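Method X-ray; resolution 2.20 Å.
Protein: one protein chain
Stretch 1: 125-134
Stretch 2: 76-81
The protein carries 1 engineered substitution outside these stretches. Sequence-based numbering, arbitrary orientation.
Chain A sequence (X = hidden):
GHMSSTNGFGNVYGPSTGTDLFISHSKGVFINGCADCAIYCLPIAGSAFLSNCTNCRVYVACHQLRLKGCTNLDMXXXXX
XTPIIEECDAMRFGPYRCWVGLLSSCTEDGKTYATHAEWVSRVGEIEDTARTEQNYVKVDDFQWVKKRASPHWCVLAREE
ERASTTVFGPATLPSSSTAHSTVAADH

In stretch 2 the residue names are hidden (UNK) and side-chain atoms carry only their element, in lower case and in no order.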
ATOM      1  N   GLU A 125       5.118  -5.410 -12.233  1.00 16.52           N
ATOM      2  CA  GLU A 125       4.663  -6.431 -13.174  1.00 19.64           C
ATOM      3  C   GLU A 125       3.139  -6.501 -13.299  1.00 19.77           C
ATOM      4  O   GLU A 125       2.577  -7.575 -13.433  1.00 19.49           O
ATOM      5  CB  GLU A 125       5.252  -7.808 -12.825  1.00 23.01           C
ATOM      6  CG  GLU A 125       6.784  -7.847 -12.914  1.00 28.16           C
ATOM      7  CD  GLU A 125       7.407  -9.124 -12.358  1.00 33.35           C
ATOM      8  OE1 GLU A 125       6.686 -10.086 -12.005  1.00 40.33           O
ATOM      9  OE2 GLU A 125       8.642  -9.179 -12.282  1.00 41.26           O
ATOM     10  N   ILE A 126       2.473  -5.354 -13.242  1.00 18.71           N
ATOM     11  CA  ILE A 126       1.051  -5.304 -13.545  1.00 20.31           C
ATOM     12  C   ILE A 126       1.014  -4.816 -14.979  1.00 22.51           C
ATOM     13  O   ILE A 126       1.414  -3.697 -15.259  1.00 21.93           O
ATOM     14  CB  ILE A 126       0.271  -4.352 -12.617  1.00 20.63           C
ATOM     15  CG1 ILE A 126       0.445  -4.806 -11.165  1.00 20.29           C
ATOM     16  CG2 ILE A 126      -1.200  -4.261 -13.034  1.00 20.22           C
ATOM     17  CD1 ILE A 126      -0.346  -4.014 -10.160  1.00 23.32           C
ATOM     18  N   GLU A 127       0.565  -5.679 -15.883  1.00 24.57           N
ATOM     19  CA  GLU A 127       0.555  -5.355 -17.306  1.00 30.01           C
ATOM     20  C   GLU A 127      -0.569  -4.369 -17.628  1.00 25.56           C
ATOM     21  O   GLU A 127      -0.337  -3.390 -18.336  1.00 25.17           O
ATOM     22  CB  GLU A 127       0.451  -6.628 -18.164  1.00 37.15           C
ATOM     23  CG  GLU A 127       0.289  -6.336 -19.654  1.00 54.46           C
ATOM     24  CD  GLU A 127       0.540  -7.541 -20.568  1.00 60.76           C
ATOM     25  OE1 GLU A 127       0.080  -8.663 -20.261  1.00 58.74           O
ATOM     26  OE2 GLU A 127       1.180  -7.350 -21.623  1.00 73.20           O
ATOM     27  N   ASP A 128      -1.769  -4.602 -17.097  1.00 20.74           N
ATOM     28  CA  ASP A 128      -2.912  -3.756 -17.446  1.00 20.01           C
ATOM     29  C   ASP A 128      -3.082  -2.601 -16.445  1.00 18.77           C
ATOM     30  O   ASP A 128      -3.952  -2.644 -15.577  1.00 16.21           O
ATOM     31  CB  ASP A 128      -4.206  -4.577 -17.538  1.00 20.47           C
ATOM     32  CG  ASP A 128      -5.344  -3.791 -18.190  1.00 24.30           C
ATOM     33  OD1 ASP A 128      -5.205  -2.546 -18.416  1.00 23.76           O
ATOM     34  OD2 ASP A 128      -6.381  -4.427 -18.503  1.00 29.06           O
ATOM     35  N   THR A 129      -2.244  -1.577 -16.596  1.00 18.75           N
ATOM     36  CA  THR A 129      -2.225  -0.433 -15.704  1.00 18.58           C
ATOM     37  C   THR A 129      -3.513   0.423 -15.797  1.00 19.63           C
ATOM     38  O   THR A 129      -3.998   0.912 -14.768  1.00 18.28           O
ATOM     39  CB  THR A 129      -0.962   0.422 -15.921  1.00 17.80           C
ATOM     40  OG1 THR A 129      -0.854   0.768 -17.295  1.00 19.30           O
ATOM     41  CG2 THR A 129       0.313  -0.343 -15.505  1.00 17.15           C
ATOM     42  N   ALA A 130      -4.061   0.590 -17.002  1.00 21.32           N
ATOM     43  CA  ALA A 130      -5.309   1.370 -17.212  1.00 24.99           C
ATOM     44  C   ALA A 130      -6.504   0.821 -16.422  1.00 25.72           C
ATOM     45  O   ALA A 130      -7.219   1.573 -15.753  1.00 26.93           O
ATOM     46  CB  ALA A 130      -5.669   1.415 -18.689  1.00 26.43           C
ATOM     47  N   ARG A 131      -6.692  -0.489 -16.503  1.00 26.01           N
ATOM     48  CA  ARG A 131      -7.798  -1.199 -15.860  1.00 28.14           C
ATOM     49  C   ARG A 131      -7.669  -1.313 -14.344  1.00 24.09           C
ATOM     50  O   ARG A 131      -8.675  -1.421 -13.659  1.00 25.02           O
ATOM     51  CB  ARG A 131      -7.853  -2.617 -16.444  1.00 32.82           C
ATOM     52  CG  ARG A 131      -9.129  -3.418 -16.203  1.00 40.34           C
ATOM     53  CD  ARG A 131      -8.861  -4.910 -16.205  1.00 48.08           C
ATOM     54  NE  ARG A 131      -8.031  -5.382 -15.076  1.00 56.39           N
ATOM     55  CZ  ARG A 131      -7.044  -6.292 -15.152  1.00 60.41           C
ATOM     56  NH1 ARG A 131      -6.723  -6.865 -16.314  1.00 67.60           N
ATOM     57  NH2 ARG A 131      -6.369  -6.642 -14.052  1.00 56.46           N
ATOM     58  N   THR A 132      -6.437  -1.370 -13.836  1.00 18.58           N
ATOM     59  CA  THR A 132      -6.180  -1.564 -12.408  1.00 16.62           C
ATOM     60  C   THR A 132      -6.018  -0.307 -11.547  1.00 14.54           C
ATOM     61  O   THR A 132      -6.193  -0.389 -10.328  1.00 12.86           O
ATOM     62  CB  THR A 132      -4.962  -2.487 -12.201  1.00 15.58           C
ATOM     63  OG1 THR A 132      -3.815  -1.951 -12.883  1.00 14.51           O
ATOM     64  CG2 THR A 132      -5.290  -3.915 -12.722  1.00 16.03           C
ATOM     65  N   GLU A 133      -5.670   0.833 -12.141  1.00 14.06           N
ATOM     66  CA  GLU A 133      -5.331   2.012 -11.317  1.00 14.33           C
ATOM     67  C   GLU A 133      -6.427   2.356 -10.309  1.00 13.91           C
ATOM     68  O   GLU A 133      -6.133   2.738  -9.177  1.00 12.36           O
ATOM     69  CB  GLU A 133      -4.974   3.258 -12.152  1.00 15.10           C
ATOM     70  CG  GLU A 133      -4.488   4.421 -11.266  1.00 16.12           C
ATOM     71  CD  GLU A 133      -3.874   5.589 -12.029  1.00 17.23           C
ATOM     72  OE1 GLU A 133      -4.070   5.658 -13.252  1.00 19.25           O
ATOM     73  OE2 GLU A 133      -3.194   6.437 -11.397  1.00 17.37           O
ATOM     74  N   GLN A 134      -7.678   2.208 -10.751  1.00 15.18           N
ATOM     75  CA  GLN A 134      -8.856   2.597  -9.974  1.00 16.70           C
ATOM     76  C   GLN A 134      -9.446   1.484  -9.095  1.00 15.86           C
ATOM     77  O   GLN A 134     -10.516   1.658  -8.543  1.00 16.31           O
ATOM     78  CB  GLN A 134      -9.922   3.234 -10.905  1.00 18.94           C
ATOM     79  CG  GLN A 134      -9.419   4.535 -11.596  1.00 19.76           C
ATOM     80  CD  GLN A 134      -8.956   5.630 -10.602  1.00 21.02           C
ATOM     81  OE1 GLN A 134      -7.805   6.111 -10.631  1.00 19.43           O
ATOM     82  NE2 GLN A 134      -9.858   6.008  -9.701  1.00 21.45           N
ATOM     83  N   UNK A  76      -2.864   4.174   0.268  1.00  9.36           N
ATOM     84  CA  UNK A  76      -2.689   4.702  -1.084  1.00  9.64           C
ATOM     85  C   UNK A  76      -2.201   3.583  -1.999  1.00 10.26           C
ATOM     86  O   UNK A  76      -1.032   3.173  -1.957  1.00 10.84           O
ATOM     87  c   UNK A  76      -3.440   9.136  -0.100  1.00 10.36           C
ATOM     88  c   UNK A  76      -2.969   8.065  -0.830  1.00  9.62           C
ATOM     89  o   UNK A  76      -3.688  10.294   1.956  1.00 12.83           O
ATOM     90  c   UNK A  76      -2.226   7.068  -0.249  1.00  9.59           C
ATOM     91  c   UNK A  76      -1.981   7.149   1.121  1.00  9.83           C
ATOM     92  c   UNK A  76      -1.719   5.891  -1.079  1.00 10.00           C
ATOM     93  c   UNK A  76      -2.448   8.231   1.880  1.00 10.29           C
ATOM     94  c   UNK A  76      -3.182   9.215   1.254  1.00 11.10           C
ATOM     95  N   UNK A  77      -3.107   3.092  -2.829  1.00 10.57           N
ATOM     96  CA  UNK A  77      -3.033   1.762  -3.354  1.00 11.74           C
ATOM     97  C   UNK A  77      -3.142   1.710  -4.894  1.00 12.05           C
ATOM     98  O   UNK A  77      -4.014   2.351  -5.492  1.00 12.95           O
ATOM     99  c   UNK A  77      -3.956   0.764  -1.235  1.00 14.03           C
ATOM    100  c   UNK A  77      -4.182   0.919  -2.724  1.00 13.59           C
ATOM    101  c   UNK A  77      -4.313  -0.439  -3.386  1.00 15.36           C
ATOM    102  N   UNK A  78      -2.269   0.913  -5.511  1.00 11.22           N
ATOM    103  CA  UNK A  78      -2.439   0.476  -6.903  1.00 12.14           C
ATOM    104  C   UNK A  78      -2.394  -1.047  -6.866  1.00 11.31           C
ATOM    105  O   UNK A  78      -1.337  -1.645  -6.670  1.00 11.10           O
ATOM    106  c   UNK A  78      -1.181   3.463 -12.647  1.00 14.27           C
ATOM    107  c   UNK A  78      -1.682   2.184 -12.751  1.00 14.62           C
ATOM    108  n   UNK A  78      -2.275   0.175 -11.357  1.00 14.59           N
ATOM    109  c   UNK A  78      -0.867   3.244 -10.253  1.00 12.96           C
ATOM    110  c   UNK A  78      -1.374   1.944 -10.320  1.00 12.94           C
ATOM    111  c   UNK A  78      -2.172  -0.126 -10.017  1.00 14.02           C
ATOM    112  c   UNK A  78      -1.348   1.043  -7.817  1.00 12.52           C
ATOM    113  c   UNK A  78      -1.638   0.937  -9.336  1.00 13.44           C
ATOM    114  c   UNK A  78      -0.767   3.986 -11.413  1.00 13.64           C
ATOM    115  c   UNK A  78      -1.784   1.437 -11.567  1.00 14.13           C
ATOM    116  N   UNK A  79      -3.548  -1.660  -7.045  1.00 11.31           N
ATOM    117  CA  UNK A  79      -3.678  -3.096  -6.902  1.00 11.34           C
ATOM    118  C   UNK A  79      -4.271  -3.732  -8.138  1.00 10.43           C
ATOM    119  O   UNK A  79      -5.233  -3.222  -8.665  1.00  9.95           O
ATOM    120  s   UNK A  79      -4.436  -5.133  -5.177  1.00 15.99           S
ATOM    121  c   UNK A  79      -4.595  -3.413  -5.721  1.00 12.12           C
ATOM    122  N   UNK A  80      -3.731  -4.878  -8.544  1.00 10.23           N
ATOM    123  CA  UNK A  80      -4.249  -5.626  -9.686  1.00 11.19           C
ATOM    124  C   UNK A  80      -5.595  -6.241  -9.373  1.00 11.84           C
ATOM    125  O   UNK A  80      -6.300  -6.610 -10.272  1.00 11.83           O
ATOM    126  c   UNK A  80      -3.288  -6.717 -10.112  1.00 11.58           C
ATOM    127  N   UNK A  81      -5.930  -6.383  -8.086  1.00 11.56           N
ATOM    128  CA  UNK A  81      -7.233  -6.927  -7.703  1.00 12.38           C
ATOM    129  C   UNK A  81      -7.893  -6.070  -6.606  1.00 12.39           C
ATOM    130  O   UNK A  81      -7.287  -5.143  -6.086  1.00 12.94           O
ATOM    131  o   UNK A  81      -6.105  -8.621  -6.290  1.00 12.59           O
ATOM    132  c   UNK A  81      -7.104  -8.408  -7.294  1.00 12.36           C
TER
HETATM  133  O   HOH W   1      -3.803   3.751  -7.797  1.00  9.79           O
HETATM  134  O   HOH W   2      -5.594   0.223  -7.543  1.00  9.53           O

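Position 76 carries eight side-chain atoms: one carbon, then a six-membered carbon ring bearing one oxygen. A hydroxyl on a six-carbon aromatic ring marks tyrosine. Tyr76 lies on a strand that begins earlier in the chain. Its side chain is out of reach of stretch 1, and its hydroxyl is hydrogen-bonded elsewhere in the structure.

Position 77 has three side-chain carbons, one carrying the other two. Branching at CB with no polar atom gives valine. The closest approach of its side chain is 6.9 Å, from Val77 CG1 to Glu133 O. Its backbone does the work: water 1 donates to Val77 O at 2.7 Å and to Glu133 O at 2.9 Å. Two carbonyls that could not bond each other are joined this way.

Position 78 has ten side-chain atoms: one carbon, then fused five- and six-membered rings holding eight carbons and one nitrogen. The ring nitrogen lies 3.0 Å from Thr132 OG1. Only tryptophan has this indole. In Trp78, NE1 donates a hydrogen bond to Thr132 OG1, with an N-H...acceptor angle of 158°. Thr132 OG1 in turn donates to Asp128 O at 2.8 Å, so the hydroxyl accepts from the indole and donates to the backbone carbonyl of Asp128. Glu133 CG sits 3.6 Å from the centroid of the six-membered ring of Trp78, over its face, a CH-pi contact. Thr129 O approaches the ring edge, 3.3 Å from Trp78 CZ2.

Position 79 has one carbon and one sulfur, and its CA-to-CB bond points away from stretch 1. This is cysteine. Cys79 N donates to water 2 at 2.8 Å, and the oxygen of water 2 also lies 2.9 Å from Thr132 O. Cys79 O and Thr132 O are 3.4 Å apart, but both are acceptors and do not bond.

Position 80 has a single side-chain carbon, 4.0 Å from Ile126 CD1. It is alanine. Thr132 CG2 also packs 3.6 Å from Ala80 CA.

Position 81 has one carbon and one oxygen, the makeup of serine. The CA-to-CB bond of Ser81 points away from stretch 1, and its hydroxyl is satisfied elsewhere in the structure.

The contact buries 420 Å², summed over both sides, and centres on Trp78. Its indole reaches the 129-133 segment, held by one direct hydrogen bond and covered on one face by Glu133. Ile126 adds apolar packing against Trp78 and Ala80. No direct backbone hydrogen bond joins the stretches; two waters link their backbones instead. Asp128, as N-cap, accepts from Arg131 N at OD1, 3.2 Å away, and so steadies the helix start.

Stretch 2 76-81: YVWCAS
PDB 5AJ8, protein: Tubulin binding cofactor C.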